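Local coordinates for ribosome inactivating type 1 protein (Iris hollandica, PDB 3MVG) that belongs to the type 1 ribosome-inactivating proteins, a family of single-chain plant proteins, at residues H137-S140 against T146-A149. Residues are numbered along the deposited sequence; the frame is centred on the assembly and turned at random.
Sequences HNWS and TSVA
A single methyl group, CG2 of Val148, sits over one face of the Trp139 indole, and this CH-pi contact accounts for most of the buried surface. The methyl lies 15° from the normal of the five-membered ring, over that ring and near the bond it shares with the six-membered one. The modelled approach to the atoms at the ring fusion is too short to be taken literally, but the placement over the face is clear. A chi1 of 177° puts CG1 of Val148 anti to the backbone N and leaves CG2 beside that N, anti to the carbonyl carbon, where it meets the indole; the two side chains cross at roughly a right angle.

In this ribosome-inactivating protein fold the pair packs across the loop that connects helices 126-138 and 146-164. Trp139 is the first residue to leave helical geometry after helix 126-138, while Val148 belongs to the first turn of helix 146-164; their CA atoms stand 7.4 Å apart. No hydrogen bond joins the two segments. Instead, the indole NE1 donates to the carbonyl O of Val144 in the intervening loop, a bond that satisfies the N-H of this buried ring and would restrict its rotation. Tyr76 of strand 72-78, in the mixed sheet, touches both side chains, so the pair packs beside that strand. Ser147 contributes less, its OG lying 3.9 Å from Trp139 CD1. At the end of helix 126-138, His137 ND1 donates a nearly straight bond of 3.0 Å to Asn138 OD1, leaving in the imidazole plane but reaching the amide oxygen from above its carbonyl plane.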
loop_
_atom_site.group_PDB
_atom_site.type_symbol
_atom_site.label_atom_id
_atom_site.label_comp_id
_atom_site.label_asym_id
_atom_site.label_seq_id
_atom_site.Cartn_x
_atom_site.Cartn_y
_atom_site.Cartn_z
ATOM N N HIS A 137 -14.690 -22.042 12.453
ATOM C CA HIS A 137 -16.138 -22.189 12.600
ATOM C C HIS A 137 -16.520 -23.622 12.964
ATOM O O HIS A 137 -17.381 -23.840 13.819
ATOM C CB HIS A 137 -16.870 -21.768 11.326
ATOM C CG HIS A 137 -18.357 -21.767 11.474
ATOM N ND1 HIS A 137 -19.133 -22.866 11.175
ATOM C CD2 HIS A 137 -19.207 -20.816 11.930
ATOM C CE1 HIS A 137 -20.401 -22.581 11.416
ATOM N NE2 HIS A 137 -20.473 -21.345 11.874
ATOM N N ASN A 138 -15.860 -24.580 12.325
ATOM C CA ASN A 138 -16.217 -25.990 12.443
ATOM C C ASN A 138 -15.482 -26.769 13.525
ATOM O O ASN A 138 -15.952 -27.828 13.935
ATOM C CB ASN A 138 -16.041 -26.676 11.090
ATOM C CG ASN A 138 -16.957 -26.103 10.027
ATOM O OD1 ASN A 138 -18.014 -25.543 10.332
ATOM N ND2 ASN A 138 -16.553 -26.234 8.770
ATOM N N TRP A 139 -14.340 -26.266 13.987
ATOM C CA TRP A 139 -13.524 -27.011 14.954
ATOM C C TRP A 139 -14.132 -27.028 16.345
ATOM O O TRP A 139 -14.678 -26.033 16.819
ATOM C CB TRP A 139 -12.106 -26.433 15.015
ATOM C CG TRP A 139 -11.141 -27.188 15.922
ATOM C CD1 TRP A 139 -10.325 -28.222 15.566
ATOM C CD2 TRP A 139 -10.902 -26.945 17.315
ATOM N NE1 TRP A 139 -9.583 -28.637 16.651
ATOM C CE2 TRP A 139 -9.916 -27.867 17.734
ATOM C CE3 TRP A 139 -11.400 -26.018 18.244
ATOM C CZ2 TRP A 139 -9.429 -27.894 19.042
ATOM C CZ3 TRP A 139 -10.910 -26.038 19.539
ATOM C CH2 TRP A 139 -9.940 -26.977 19.928
ATOM N N SER A 140 -14.037 -28.182 16.998
ATOM C CA SER A 140 -14.350 -28.260 18.414
ATOM C C SER A 140 -13.444 -29.272 19.098
ATOM O O SER A 140 -13.037 -30.262 18.490
ATOM C CB SER A 140 -15.824 -28.605 18.642
ATOM O OG SER A 140 -16.129 -29.859 18.080
ATOM N N THR A 146 -4.020 -28.614 15.902
ATOM C CA THR A 146 -3.145 -28.241 14.790
ATOM C C THR A 146 -3.765 -27.178 13.881
ATOM O O THR A 146 -3.144 -26.135 13.625
ATOM C CB THR A 146 -2.758 -29.485 13.979
ATOM O OG1 THR A 146 -2.380 -30.524 14.898
ATOM C CG2 THR A 146 -1.608 -29.188 13.021
ATOM N N SER A 147 -4.983 -27.442 13.411
ATOM C CA SER A 147 -5.648 -26.571 12.436
ATOM C C SER A 147 -6.147 -25.273 13.049
ATOM O O SER A 147 -6.337 -24.292 12.327
ATOM C CB SER A 147 -6.792 -27.306 11.737
ATOM O OG SER A 147 -7.856 -27.567 12.635
ATOM N N VAL A 148 -6.359 -25.255 14.362
ATOM C CA VAL A 148 -6.734 -24.023 15.055
ATOM C C VAL A 148 -5.546 -23.067 15.049
ATOM O O VAL A 148 -5.672 -21.898 14.676
ATOM C CB VAL A 148 -7.190 -24.292 16.503
ATOM C CG1 VAL A 148 -7.518 -22.986 17.234
ATOM C CG2 VAL A 148 -8.399 -25.190 16.501
ATOM N N ALA A 149 -4.377 -23.560 15.449
ATOM C CA ALA A 149 -3.173 -22.743 15.418
ATOM C C ALA A 149 -2.851 -22.276 14.002
ATOM O O ALA A 149 -2.511 -21.106 13.796
ATOM C CB ALA A 149 -1.998 -23.502 16.020
#